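Local coordinates for protein cellulase CEL9M (Clostridium cellulolyticum, PDB 1IA6) that probably hydrolyses internal beta-1,4-glucosidic linkages of cellulose and related beta-glucans as a glycoside hydrolase of family 9, at residues 32-37 and 365-370; 63-68 and 254-259; 195-200 and 204-209. All coordinates share one frame; numbering follows the deposited sequence.

Contact 1 of 3, residues 32-37 and 365-370; sequences FDWRGA and RAANGY
W34 and R35 receive A366 and A367, two small residues of the short helix 365-368. The methyl of A366 comes to the six-membered rim of the indole, near its plane, with CB 3.7 Å from W34 CZ3. Farther along the same rim, W34 CH2 lies 4.1 Å from A367 CB. The backbone of A367 also passes close, its N 3.7 Å from W34 CZ3, placed obliquely to the ring. R35 adds its aliphatic part: its CD is 4.0 Å from A366 CB. The side chains meet through carbon atoms alone; the surface they bury is small.

A type I turn from F32 to R35 folds F32 back against W34. It is closed by R35 N to F32 O at 3.3 Å. Within it, F32 CB lies over one face of the W34 indole, 3.5 Å above its plane and toward the rim. The ring of H383 also stacks with the indole. With CG between the backbone N and the carbonyl carbon (chi1 40°), the indole reaches helix 365-368 with its six-membered rim leading.

The contact joins an early loop, between helix 6-15 and strand 62-63, to the short late helix 365-368, in the alpha-barrel catalytic module of family 9.

Bends at chi2 (-50°) and chi3 (-37°) carry the R35 guanidinium past A366 to other partners. NE forms a salt bridge with E133, and NH1 bonds to the carbonyls of A19 and K21. The R35 side chain is about 5 Å from the zinc ion held by C22, C38, H39 and H55. On the helix side, G369 leaves the helix with positive phi. N368 OD1 then accepts from Y370 N at 3.2 Å in an Asx turn, and W129 NE1 bonds to the same oxygen.

Contact 2 of 3, residues 63-68 and 254-259; sequences FGLPQG and MCWDDM. With CA (calcium ion), chain B; SO4 (sulfate ion), chain E.
The indole of W256 meets L65 at its rim, carries D257 CB over one face and has a sulfate along its edge. D257 CB is 3.4 Å above the ring plane, offset toward the rim. L65 CD2 approaches near the plane, 3.5 Å from W256 CE3. On the pyrrole side, W256 NE1 donates to sulfate O2 at 3.0 Å, with an angle of 148° at the hydrogen. Sulfate O4 lies in the ring plane, 3.5 Å from W256 CZ2. R308 bonds to the same sulfate, which probably comes from the crystallisation liquor. Y204 packs edge-to-face with W256.

The leucine chain and the indole cross at about a right angle. The L65 CG is anti to its backbone N (chi1 -172°), which sends the branch out from the first turn of helix 64-80. There it covers the W256 carbonyl as well as the ring, with CG 3.6 Å from W256 O. P66 packs more loosely, its CA 4.3 Å from W256 CB. L65 also touches D153, I154 and E157 of helix 152-169.

The W256 carbonyl O, though covered by L65, accepts a bond from water 1 at 2.7 Å; that water also binds the calcium ion. One residue on, D257 O binds the calcium directly at 2.4 Å, while D257 OD1 takes a bond from a second metal-bound water. D257 OD2 is hydrogen-bonded to T207. S208, D211 and D212 help complete an eight-ligand calcium site, against which the start of helix 64-80 is packed.

Contact 3 of 3, residues 195-200 and 204-209; sequences QGVGNG and YQATSF. With CA (calcium ion), chain B.
F209 has CG between its backbone N and carbonyl carbon (chi1 64°), and this turns the ring against Q195 and G196. G196 N stands over one face, offset toward the rim. The Q195 CG lies beside its backbone N and the chain is extended beyond. The Q195 side chain crosses the ring at about a right angle, with CB 3.6 Å from F209 CZ and OE1 3.6 Å from F209 CE1. The amide and ring planes are 59° apart, so this is no flat stack. The far end of the amide, NE2, bonds to K192 O.

V197 fills the middle. Its CB meets A206 CB at 3.9 Å, while its CG1 branch lies 4.0 Å from F209 CD2 and also covers the backbone N of S208. That N is buried here with no partner in the model.

The two segments run antiparallel and close like a hairpin, although neither is a regular strand. At the closed end Y204 N donates to G200 O at 3.0 Å. The bond is nearly straight (165° at the hydrogen), but the donor is tilted out of the carbonyl plane. Midway, water 3 bridges the gap, donating to G198 O and accepting from A206 N at 3.0 Å.

S208 binds the calcium ion twice, through its backbone O at 2.4 Å and its OG at 2.6 Å, in the site shared with D257. Y204 OH bonds to D56.

The loop spans from helix 174-193 to helix 210-224, with F209 at the N-cap position of the latter. Q195, V197, A206 and F209 rest on S152 and D153 at the start of helix 152-169. A206 touches L65 and Y204 touches P66, both of helix 64-80. N199 N bonds to Y117 OH of strand 115-119.

From the N terminus, residues 32-37 come first, in the loop between helix 6-15 and strand 62-63. Contact 1 closes the longest loop, ending at 365-370. Contact 2 is nested within it, running from the start of helix 64-80 to the loop before helix 260-271. Contact 3 is nested in turn, between helices 174-193 and 210-224. None cross. Contact 1 stands apart, its centre about 25 Å from that of contact 2 and 32 Å from that of contact 3. Contacts 2 and 3 touch and share the calcium ion and two waters. Together they bring the start of helix 64-80 and the loops before helices 210-224 and 260-271 together beside one calcium ion.

Contact 1 of 3, residues 32-37 and 365-370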
ATOM      1  N   PHE A  32      -4.625 -18.083   7.245  1.00 16.06           N
ATOM      2  CA  PHE A  32      -5.466 -18.809   6.303  1.00 15.72           C
ATOM      3  C   PHE A  32      -4.913 -20.206   6.048  1.00 17.16           C
ATOM      4  O   PHE A  32      -3.813 -20.361   5.517  1.00 14.67           O
ATOM      5  CB  PHE A  32      -5.563 -18.037   4.986  1.00 16.14           C
ATOM      6  CG  PHE A  32      -6.110 -16.646   5.140  1.00 16.32           C
ATOM      7  CD1 PHE A  32      -7.406 -16.442   5.609  1.00 15.90           C
ATOM      8  CD2 PHE A  32      -5.332 -15.539   4.817  1.00 15.35           C
ATOM      9  CE1 PHE A  32      -7.920 -15.153   5.752  1.00 17.49           C
ATOM     10  CE2 PHE A  32      -5.835 -14.245   4.955  1.00 14.54           C
ATOM     11  CZ  PHE A  32      -7.132 -14.051   5.424  1.00 17.63           C
ATOM     12  N   ASP A  33      -5.678 -21.224   6.425  1.00 16.20           N
ATOM     13  CA  ASP A  33      -5.227 -22.594   6.226  1.00 19.47           C
ATOM     14  C   ASP A  33      -5.225 -22.989   4.750  1.00 18.35           C
ATOM     15  O   ASP A  33      -4.654 -24.013   4.384  1.00 18.73           O
ATOM     16  CB  ASP A  33      -6.089 -23.574   7.036  1.00 23.70           C
ATOM     17  CG  ASP A  33      -7.566 -23.446   6.732  1.00 29.02           C
ATOM     18  OD1 ASP A  33      -7.934 -23.426   5.539  1.00 32.24           O
ATOM     19  OD2 ASP A  33      -8.366 -23.377   7.691  1.00 34.45           O
ATOM     20  N   TRP A  34      -5.850 -22.173   3.903  1.00 16.93           N
ATOM     21  CA  TRP A  34      -5.894 -22.471   2.474  1.00 15.75           C
ATOM     22  C   TRP A  34      -4.708 -21.914   1.687  1.00 15.46           C
ATOM     23  O   TRP A  34      -4.658 -22.039   0.464  1.00 16.25           O
ATOM     24  CB  TRP A  34      -7.208 -21.983   1.848  1.00 15.29           C
ATOM     25  CG  TRP A  34      -7.688 -20.650   2.341  1.00 14.52           C
ATOM     26  CD1 TRP A  34      -8.408 -20.405   3.476  1.00 14.59           C
ATOM     27  CD2 TRP A  34      -7.489 -19.379   1.708  1.00 14.42           C
ATOM     28  NE1 TRP A  34      -8.676 -19.059   3.586  1.00 15.30           N
ATOM     29  CE2 TRP A  34      -8.122 -18.407   2.515  1.00 14.09           C
ATOM     30  CE3 TRP A  34      -6.837 -18.969   0.535  1.00 15.38           C
ATOM     31  CZ2 TRP A  34      -8.123 -17.046   2.187  1.00 13.83           C
ATOM     32  CZ3 TRP A  34      -6.837 -17.614   0.209  1.00 13.04           C
ATOM     33  CH2 TRP A  34      -7.477 -16.670   1.037  1.00 13.76           C
ATOM     34  N   ARG A  35      -3.754 -21.302   2.385  1.00 13.22           N
ATOM     35  CA  ARG A  35      -2.564 -20.768   1.725  1.00 13.87           C
ATOM     36  C   ARG A  35      -1.351 -21.628   2.062  1.00 14.11           C
ATOM     37  O   ARG A  35      -1.194 -22.081   3.199  1.00 15.84           O
ATOM     38  CB  ARG A  35      -2.283 -19.321   2.151  1.00 12.83           C
ATOM     39  CG  ARG A  35      -3.153 -18.256   1.480  1.00 12.98           C
ATOM     40  CD  ARG A  35      -3.181 -18.395  -0.040  1.00 13.25           C
ATOM     41  NE  ARG A  35      -1.891 -18.808  -0.590  1.00 13.48           N
ATOM     42  CZ  ARG A  35      -0.826 -18.022  -0.721  1.00 13.49           C
ATOM     43  NH1 ARG A  35      -0.874 -16.748  -0.349  1.00 10.71           N
ATOM     44  NH2 ARG A  35       0.301 -18.523  -1.208  1.00 12.19           N
ATOM     45  N   GLY A  36      -0.499 -21.850   1.065  1.00 13.47           N
ATOM     46  CA  GLY A  36       0.701 -22.642   1.262  1.00 14.34           C
ATOM     47  C   GLY A  36       1.844 -22.128   0.406  1.00 14.31           C
ATOM     48  O   GLY A  36       1.743 -21.056  -0.190  1.00 14.31           O
ATOM     49  N   ALA A  37       2.931 -22.892   0.333  1.00 13.05           N
ATOM     50  CA  ALA A  37       4.093 -22.499  -0.459  1.00 12.93           C
ATOM     51  C   ALA A  37       3.747 -22.334  -1.933  1.00 12.47           C
ATOM     52  O   ALA A  37       3.023 -23.150  -2.503  1.00 11.83           O
ATOM     53  CB  ALA A  37       5.208 -23.537  -0.302  1.00 13.94           C
ATOM     54  N   ARG A 365      -7.846 -14.977  -7.041  1.00 10.02           N
ATOM     55  CA  ARG A 365      -7.686 -16.381  -7.401  1.00 10.51           C
ATOM     56  C   ARG A 365      -7.626 -17.363  -6.233  1.00 10.99           C
ATOM     57  O   ARG A 365      -8.370 -18.345  -6.213  1.00 11.49           O
ATOM     58  CB  ARG A 365      -6.457 -16.545  -8.302  1.00 11.01           C
ATOM     59  CG  ARG A 365      -6.670 -15.956  -9.692  1.00 13.17           C
ATOM     60  CD  ARG A 365      -5.385 -15.878 -10.499  1.00 12.52           C
ATOM     61  NE  ARG A 365      -5.638 -15.416 -11.863  1.00 13.47           N
ATOM     62  CZ  ARG A 365      -5.993 -14.179 -12.195  1.00 14.80           C
ATOM     63  NH1 ARG A 365      -6.143 -13.242 -11.265  1.00 12.68           N
ATOM     64  NH2 ARG A 365      -6.207 -13.876 -13.470  1.00 14.13           N
ATOM     65  N   ALA A 366      -6.755 -17.110  -5.264  1.00  9.86           N
ATOM     66  CA  ALA A 366      -6.634 -18.016  -4.123  1.00 12.02           C
ATOM     67  C   ALA A 366      -7.938 -18.136  -3.328  1.00 12.03           C
ATOM     68  O   ALA A 366      -8.387 -19.246  -3.032  1.00 11.33           O
ATOM     69  CB  ALA A 366      -5.499 -17.559  -3.208  1.00 12.12           C
ATOM     70  N   ALA A 367      -8.544 -17.002  -2.986  1.00 11.25           N
ATOM     71  CA  ALA A 367      -9.793 -17.011  -2.224  1.00 12.19           C
ATOM     72  C   ALA A 367     -10.937 -17.667  -2.999  1.00 12.72           C
ATOM     73  O   ALA A 367     -11.748 -18.390  -2.422  1.00 13.49           O
ATOM     74  CB  ALA A 367     -10.184 -15.582  -1.829  1.00 11.39           C
ATOM     75  N   ASN A 368     -11.003 -17.413  -4.302  1.00 13.82           N
ATOM     76  CA  ASN A 368     -12.060 -17.992  -5.129  1.00 14.47           C
ATOM     77  C   ASN A 368     -12.053 -19.516  -4.979  1.00 16.89           C
ATOM     78  O   ASN A 368     -13.101 -20.134  -4.772  1.00 16.47           O
ATOM     79  CB  ASN A 368     -11.864 -17.583  -6.589  1.00 14.89           C
ATOM     80  CG  ASN A 368     -12.933 -18.148  -7.498  1.00 15.82           C
ATOM     81  OD1 ASN A 368     -12.713 -19.141  -8.184  1.00 18.29           O
ATOM     82  ND2 ASN A 368     -14.104 -17.522  -7.498  1.00 17.39           N
ATOM     83  N   GLY A 369     -10.867 -20.110  -5.086  1.00 16.90           N
ATOM     84  CA  GLY A 369     -10.719 -21.545  -4.910  1.00 19.07           C
ATOM     85  C   GLY A 369     -11.145 -22.473  -6.034  1.00 20.53           C
ATOM     86  O   GLY A 369     -11.071 -23.693  -5.879  1.00 21.67           O
ATOM     87  N   TYR A 370     -11.583 -21.917  -7.156  1.00 20.13           N
ATOM     88  CA  TYR A 370     -12.013 -22.730  -8.288  1.00 22.70           C
ATOM     89  C   TYR A 370     -11.095 -22.525  -9.487  1.00 24.94           C
ATOM     90  O   TYR A 370     -10.230 -21.653  -9.473  1.00 23.14           O
ATOM     91  CB  TYR A 370     -13.448 -22.368  -8.682  1.00 23.08           C
ATOM     92  CG  TYR A 370     -14.467 -22.642  -7.600  1.00 23.83           C
ATOM     93  CD1 TYR A 370     -14.834 -23.948  -7.274  1.00 25.29           C
ATOM     94  CD2 TYR A 370     -15.053 -21.597  -6.890  1.00 22.28           C
ATOM     95  CE1 TYR A 370     -15.761 -24.205  -6.268  1.00 24.73           C
ATOM     96  CE2 TYR A 370     -15.980 -21.843  -5.880  1.00 23.50           C
ATOM     97  CZ  TYR A 370     -16.328 -23.148  -5.576  1.00 25.21           C
ATOM     98  OH  TYR A 370     -17.242 -23.395  -4.581  1.00 27.31           O
TER

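Contact 2 of 3, residues 63-68 and 254-259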
ATOM      1  N   PHE A  63       4.688  -6.774  -8.615  1.00  6.80           N
ATOM      2  CA  PHE A  63       4.975  -5.496  -9.271  1.00  7.93           C
ATOM      3  C   PHE A  63       5.703  -4.569  -8.305  1.00  7.43           C
ATOM      4  O   PHE A  63       5.183  -4.244  -7.246  1.00  8.50           O
ATOM      5  CB  PHE A  63       3.669  -4.827  -9.720  1.00  7.50           C
ATOM      6  CG  PHE A  63       3.019  -5.478 -10.913  1.00  9.73           C
ATOM      7  CD1 PHE A  63       3.570  -5.339 -12.184  1.00 10.29           C
ATOM      8  CD2 PHE A  63       1.843  -6.203 -10.770  1.00 10.68           C
ATOM      9  CE1 PHE A  63       2.955  -5.912 -13.299  1.00 11.56           C
ATOM     10  CE2 PHE A  63       1.217  -6.780 -11.878  1.00 12.47           C
ATOM     11  CZ  PHE A  63       1.775  -6.633 -13.144  1.00 10.34           C
ATOM     12  N   GLY A  64       6.889  -4.117  -8.697  1.00  7.52           N
ATOM     13  CA  GLY A  64       7.696  -3.266  -7.835  1.00  7.47           C
ATOM     14  C   GLY A  64       7.152  -1.974  -7.246  1.00  7.37           C
ATOM     15  O   GLY A  64       7.395  -1.692  -6.068  1.00  7.32           O
ATOM     16  N   LEU A  65       6.428  -1.178  -8.026  1.00  6.20           N
ATOM     17  CA  LEU A  65       5.942   0.088  -7.487  1.00  6.42           C
ATOM     18  C   LEU A  65       4.895  -0.092  -6.393  1.00  6.38           C
ATOM     19  O   LEU A  65       5.056   0.435  -5.291  1.00  6.54           O
ATOM     20  CB  LEU A  65       5.418   0.997  -8.608  1.00  7.44           C
ATOM     21  CG  LEU A  65       5.047   2.428  -8.190  1.00  9.01           C
ATOM     22  CD1 LEU A  65       6.135   3.031  -7.301  1.00  8.33           C
ATOM     23  CD2 LEU A  65       4.851   3.282  -9.441  1.00 10.32           C
ATOM     24  N   PRO A  66       3.804  -0.822  -6.677  1.00  7.68           N
ATOM     25  CA  PRO A  66       2.811  -0.991  -5.610  1.00  7.07           C
ATOM     26  C   PRO A  66       3.351  -1.815  -4.439  1.00  7.55           C
ATOM     27  O   PRO A  66       2.882  -1.674  -3.312  1.00  7.38           O
ATOM     28  CB  PRO A  66       1.631  -1.662  -6.324  1.00  7.51           C
ATOM     29  CG  PRO A  66       2.263  -2.349  -7.497  1.00  7.70           C
ATOM     30  CD  PRO A  66       3.306  -1.359  -7.956  1.00  5.99           C
ATOM     31  N   GLN A  67       4.331  -2.678  -4.700  1.00  6.86           N
ATOM     32  CA  GLN A  67       4.910  -3.480  -3.623  1.00  7.25           C
ATOM     33  C   GLN A  67       5.633  -2.535  -2.658  1.00  6.40           C
ATOM     34  O   GLN A  67       5.456  -2.618  -1.442  1.00  5.48           O
ATOM     35  CB  GLN A  67       5.894  -4.512  -4.190  1.00  7.24           C
ATOM     36  CG  GLN A  67       6.426  -5.523  -3.171  1.00  8.52           C
ATOM     37  CD  GLN A  67       5.655  -6.845  -3.145  1.00  9.33           C
ATOM     38  OE1 GLN A  67       6.003  -7.759  -2.393  1.00  9.55           O
ATOM     39  NE2 GLN A  67       4.612  -6.953  -3.965  1.00  9.05           N
ATOM     40  N   GLY A  68       6.436  -1.628  -3.210  1.00  5.28           N
ATOM     41  CA  GLY A  68       7.171  -0.678  -2.387  1.00  6.25           C
ATOM     42  C   GLY A  68       6.270   0.340  -1.708  1.00  6.11           C
ATOM     43  O   GLY A  68       6.448   0.659  -0.531  1.00  6.00           O
ATOM     44  N   MET A 254      -2.981  10.522  -2.244  1.00  9.11           N
ATOM     45  CA  MET A 254      -1.882   9.588  -2.078  1.00  9.16           C
ATOM     46  C   MET A 254      -2.220   8.238  -2.709  1.00  8.50           C
ATOM     47  O   MET A 254      -3.262   7.651  -2.422  1.00  8.98           O
ATOM     48  CB  MET A 254      -1.589   9.390  -0.590  1.00 10.54           C
ATOM     49  CG  MET A 254      -0.633   8.243  -0.290  1.00 12.12           C
ATOM     50  SD  MET A 254      -0.306   8.110   1.480  1.00 13.79           S
ATOM     51  CE  MET A 254      -1.730   7.188   2.021  1.00 10.89           C
ATOM     52  N   CYS A 255      -1.336   7.758  -3.574  1.00  8.33           N
ATOM     53  CA  CYS A 255      -1.519   6.460  -4.215  1.00  9.45           C
ATOM     54  C   CYS A 255      -0.172   6.011  -4.770  1.00  9.29           C
ATOM     55  O   CYS A 255       0.802   6.768  -4.728  1.00  8.65           O
ATOM     56  CB  CYS A 255      -2.583   6.528  -5.319  1.00 10.54           C
ATOM     57  SG  CYS A 255      -2.255   7.670  -6.669  1.00 14.10           S
ATOM     58  N   TRP A 256      -0.113   4.792  -5.291  1.00  8.66           N
ATOM     59  CA  TRP A 256       1.149   4.261  -5.787  1.00  8.47           C
ATOM     60  C   TRP A 256       1.901   5.139  -6.784  1.00  8.22           C
ATOM     61  O   TRP A 256       3.127   5.095  -6.831  1.00  8.78           O
ATOM     62  CB  TRP A 256       0.957   2.851  -6.376  1.00  9.55           C
ATOM     63  CG  TRP A 256      -0.024   2.759  -7.502  1.00 10.90           C
ATOM     64  CD1 TRP A 256      -1.354   2.465  -7.410  1.00 13.02           C
ATOM     65  CD2 TRP A 256       0.243   2.978  -8.892  1.00 10.73           C
ATOM     66  NE1 TRP A 256      -1.932   2.487  -8.659  1.00 13.39           N
ATOM     67  CE2 TRP A 256      -0.975   2.801  -9.585  1.00 10.70           C
ATOM     68  CE3 TRP A 256       1.395   3.310  -9.620  1.00 10.28           C
ATOM     69  CZ2 TRP A 256      -1.075   2.947 -10.976  1.00 13.50           C
ATOM     70  CZ3 TRP A 256       1.296   3.455 -11.000  1.00 10.03           C
ATOM     71  CH2 TRP A 256       0.068   3.273 -11.662  1.00 11.26           C
ATOM     72  N   ASP A 257       1.185   5.947  -7.562  1.00  8.79           N
ATOM     73  CA  ASP A 257       1.838   6.796  -8.561  1.00  8.24           C
ATOM     74  C   ASP A 257       2.051   8.245  -8.137  1.00  8.60           C
ATOM     75  O   ASP A 257       2.961   8.908  -8.630  1.00  8.27           O
ATOM     76  CB  ASP A 257       1.028   6.780  -9.867  1.00 10.21           C
ATOM     77  CG  ASP A 257       1.730   7.508 -11.004  1.00 11.35           C
ATOM     78  OD1 ASP A 257       2.935   7.263 -11.213  1.00 12.98           O
ATOM     79  OD2 ASP A 257       1.076   8.315 -11.700  1.00 12.81           O
ATOM     80  N   ASP A 258       1.222   8.728  -7.219  1.00  8.17           N
ATOM     81  CA  ASP A 258       1.306  10.118  -6.772  1.00  9.52           C
ATOM     82  C   ASP A 258       1.557  10.252  -5.274  1.00  8.09           C
ATOM     83  O   ASP A 258       0.667  10.015  -4.457  1.00  7.39           O
ATOM     84  CB  ASP A 258       0.013  10.845  -7.172  1.00 12.45           C
ATOM     85  CG  ASP A 258      -0.017  12.298  -6.728  1.00 15.32           C
ATOM     86  OD1 ASP A 258       1.040  12.843  -6.352  1.00 17.32           O
ATOM     87  OD2 ASP A 258      -1.110  12.896  -6.766  1.00 21.02           O
ATOM     88  N   MET A 259       2.781  10.634  -4.918  1.00  8.60           N
ATOM     89  CA  MET A 259       3.148  10.802  -3.518  1.00  8.03           C
ATOM     90  C   MET A 259       3.480  12.253  -3.188  1.00  9.02           C
ATOM     91  O   MET A 259       4.138  12.529  -2.187  1.00  8.47           O
ATOM     92  CB  MET A 259       4.343   9.905  -3.174  1.00  8.72           C
ATOM     93  CG  MET A 259       3.997   8.425  -3.087  1.00  8.80           C
ATOM     94  SD  MET A 259       2.855   8.083  -1.735  1.00 10.16           S
ATOM     95  CE  MET A 259       3.994   8.065  -0.345  1.00 12.35           C
TER
HETATM   96 CA    CA B1263       5.385   8.971  -8.350  1.00  6.92          CA
HETATM   97  S   SO4 E1266      -5.148   0.967 -10.252  1.00 30.63           S
HETATM   98  O1  SO4 E1266      -5.391  -0.421 -10.702  1.00 28.72           O
HETATM   99  O2  SO4 E1266      -4.441   0.942  -8.959  1.00 24.34           O
HETATM  100  O3  SO4 E1266      -6.445   1.662 -10.106  1.00 27.67           O
HETATM  101  O4  SO4 E1266      -4.328   1.670 -11.264  1.00 28.45           O
HETATM  102  O   HOH W   1       4.572   7.402  -6.681  1.00 10.25           O
HETATM  103  O   HOH W   2       5.223   6.947  -9.614  1.00  9.24           O

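Contact 3 of 3, residues 195-200 and 204-209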
ATOM      1  N   GLN A 195      17.880   9.227 -13.177  1.00 13.66           N
ATOM      2  CA  GLN A 195      16.474   9.557 -12.986  1.00 14.06           C
ATOM      3  C   GLN A 195      15.489   9.215 -14.097  1.00 14.31           C
ATOM      4  O   GLN A 195      15.699   9.544 -15.265  1.00 14.03           O
ATOM      5  CB  GLN A 195      16.369  11.040 -12.624  1.00 13.84           C
ATOM      6  CG  GLN A 195      16.891  11.337 -11.222  1.00 14.15           C
ATOM      7  CD  GLN A 195      17.065  12.814 -10.938  1.00 14.96           C
ATOM      8  OE1 GLN A 195      16.361  13.655 -11.495  1.00 16.04           O
ATOM      9  NE2 GLN A 195      17.998  13.136 -10.046  1.00 12.61           N
ATOM     10  N   GLY A 196      14.398   8.566 -13.698  1.00 12.52           N
ATOM     11  CA  GLY A 196      13.353   8.162 -14.623  1.00 13.24           C
ATOM     12  C   GLY A 196      12.430   7.180 -13.919  1.00 14.05           C
ATOM     13  O   GLY A 196      12.828   6.577 -12.923  1.00 14.29           O
ATOM     14  N   VAL A 197      11.203   7.009 -14.405  1.00 13.65           N
ATOM     15  CA  VAL A 197      10.293   6.066 -13.759  1.00 12.60           C
ATOM     16  C   VAL A 197      10.596   4.626 -14.161  1.00 13.70           C
ATOM     17  O   VAL A 197      11.120   4.371 -15.248  1.00 13.35           O
ATOM     18  CB  VAL A 197       8.809   6.368 -14.094  1.00 13.77           C
ATOM     19  CG1 VAL A 197       8.431   7.746 -13.574  1.00 14.83           C
ATOM     20  CG2 VAL A 197       8.579   6.271 -15.598  1.00 14.64           C
ATOM     21  N   GLY A 198      10.267   3.690 -13.274  1.00 12.59           N
ATOM     22  CA  GLY A 198      10.500   2.281 -13.542  1.00 10.85           C
ATOM     23  C   GLY A 198       9.433   1.703 -14.454  1.00 12.05           C
ATOM     24  O   GLY A 198       8.485   2.397 -14.825  1.00 11.98           O
ATOM     25  N   ASN A 199       9.581   0.431 -14.812  1.00 11.81           N
ATOM     26  CA  ASN A 199       8.634  -0.240 -15.699  1.00 12.94           C
ATOM     27  C   ASN A 199       7.592  -1.048 -14.930  1.00 12.48           C
ATOM     28  O   ASN A 199       7.914  -1.727 -13.957  1.00 13.74           O
ATOM     29  CB  ASN A 199       9.380  -1.180 -16.653  1.00 17.20           C
ATOM     30  CG  ASN A 199      10.379  -0.452 -17.537  1.00 21.98           C
ATOM     31  OD1 ASN A 199      10.009   0.416 -18.325  1.00 24.15           O
ATOM     32  ND2 ASN A 199      11.655  -0.808 -17.407  1.00 25.13           N
ATOM     33  N   GLY A 200       6.345  -0.977 -15.382  1.00 11.02           N
ATOM     34  CA  GLY A 200       5.274  -1.723 -14.745  1.00 11.75           C
ATOM     35  C   GLY A 200       4.323  -2.267 -15.796  1.00 13.11           C
ATOM     36  O   GLY A 200       3.156  -2.554 -15.513  1.00 12.45           O
ATOM     37  N   TYR A 204       0.900  -1.000 -14.378  1.00  9.19           N
ATOM     38  CA  TYR A 204       1.275   0.083 -13.484  1.00  9.36           C
ATOM     39  C   TYR A 204       2.140   1.086 -14.223  1.00 10.25           C
ATOM     40  O   TYR A 204       3.363   1.089 -14.101  1.00 12.46           O
ATOM     41  CB  TYR A 204       2.001  -0.476 -12.260  1.00  9.58           C
ATOM     42  CG  TYR A 204       1.051  -1.146 -11.289  1.00 10.19           C
ATOM     43  CD1 TYR A 204       0.286  -0.389 -10.402  1.00 10.26           C
ATOM     44  CD2 TYR A 204       0.873  -2.530 -11.299  1.00  8.71           C
ATOM     45  CE1 TYR A 204      -0.638  -0.990  -9.550  1.00 11.19           C
ATOM     46  CE2 TYR A 204      -0.048  -3.144 -10.449  1.00  9.24           C
ATOM     47  CZ  TYR A 204      -0.800  -2.366  -9.579  1.00  9.04           C
ATOM     48  OH  TYR A 204      -1.713  -2.959  -8.739  1.00  9.12           O
ATOM     49  N   GLN A 205       1.484   1.931 -15.011  1.00 10.54           N
ATOM     50  CA  GLN A 205       2.172   2.955 -15.783  1.00 13.78           C
ATOM     51  C   GLN A 205       2.407   4.189 -14.917  1.00 13.08           C
ATOM     52  O   GLN A 205       1.478   4.944 -14.628  1.00 13.32           O
ATOM     53  CB  GLN A 205       1.340   3.312 -17.013  1.00 16.68           C
ATOM     54  CG  GLN A 205       1.276   2.182 -18.027  1.00 22.03           C
ATOM     55  CD  GLN A 205       0.319   2.467 -19.161  1.00 25.11           C
ATOM     56  OE1 GLN A 205      -0.898   2.324 -19.017  1.00 28.49           O
ATOM     57  NE2 GLN A 205       0.860   2.881 -20.298  1.00 27.89           N
ATOM     58  N   ALA A 206       3.658   4.385 -14.507  1.00 12.81           N
ATOM     59  CA  ALA A 206       4.022   5.507 -13.646  1.00 12.39           C
ATOM     60  C   ALA A 206       4.221   6.799 -14.426  1.00 13.79           C
ATOM     61  O   ALA A 206       4.571   6.777 -15.609  1.00 13.94           O
ATOM     62  CB  ALA A 206       5.280   5.169 -12.867  1.00 10.99           C
ATOM     63  N   THR A 207       4.016   7.924 -13.750  1.00 13.37           N
ATOM     64  CA  THR A 207       4.143   9.226 -14.391  1.00 14.93           C
ATOM     65  C   THR A 207       5.053  10.213 -13.669  1.00 16.31           C
ATOM     66  O   THR A 207       5.382  11.263 -14.220  1.00 18.04           O
ATOM     67  CB  THR A 207       2.767   9.900 -14.521  1.00 16.33           C
ATOM     68  OG1 THR A 207       2.245  10.172 -13.213  1.00 15.09           O
ATOM     69  CG2 THR A 207       1.797   8.995 -15.263  1.00 18.23           C
ATOM     70  N   SER A 208       5.469   9.887 -12.449  1.00 12.76           N
ATOM     71  CA  SER A 208       6.297  10.816 -11.687  1.00 11.69           C
ATOM     72  C   SER A 208       7.273  10.133 -10.745  1.00 10.85           C
ATOM     73  O   SER A 208       6.966   9.082 -10.191  1.00 10.23           O
ATOM     74  CB  SER A 208       5.389  11.718 -10.858  1.00 11.11           C
ATOM     75  OG  SER A 208       4.635  10.922  -9.954  1.00 10.14           O
ATOM     76  N   PHE A 209       8.442  10.742 -10.549  1.00  9.62           N
ATOM     77  CA  PHE A 209       9.424  10.178  -9.628  1.00 10.13           C
ATOM     78  C   PHE A 209       9.963  11.220  -8.644  1.00  9.95           C
ATOM     79  O   PHE A 209      10.522  10.867  -7.608  1.00 10.13           O
ATOM     80  CB  PHE A 209      10.573   9.506 -10.395  1.00 11.46           C
ATOM     81  CG  PHE A 209      11.396  10.449 -11.224  1.00 12.43           C
ATOM     82  CD1 PHE A 209      12.357  11.260 -10.634  1.00 14.53           C
ATOM     83  CD2 PHE A 209      11.205  10.524 -12.601  1.00 14.86           C
ATOM     84  CE1 PHE A 209      13.119  12.136 -11.402  1.00 14.54           C
ATOM     85  CE2 PHE A 209      11.962  11.399 -13.377  1.00 14.99           C
ATOM     86  CZ  PHE A 209      12.918  12.204 -12.776  1.00 15.02           C
TER
HETATM   87 CA    CA B1263       5.385   8.971  -8.350  1.00  6.92          CA
HETATM   88  O   HOH W   3       5.924   3.004 -15.865  1.00 14.91           O
HETATM   89  O   HOH W   2       5.223   6.947  -9.614  1.00  9.24           O
HETATM   90  O   HOH W   1       4.572   7.402  -6.681  1.00 10.25           O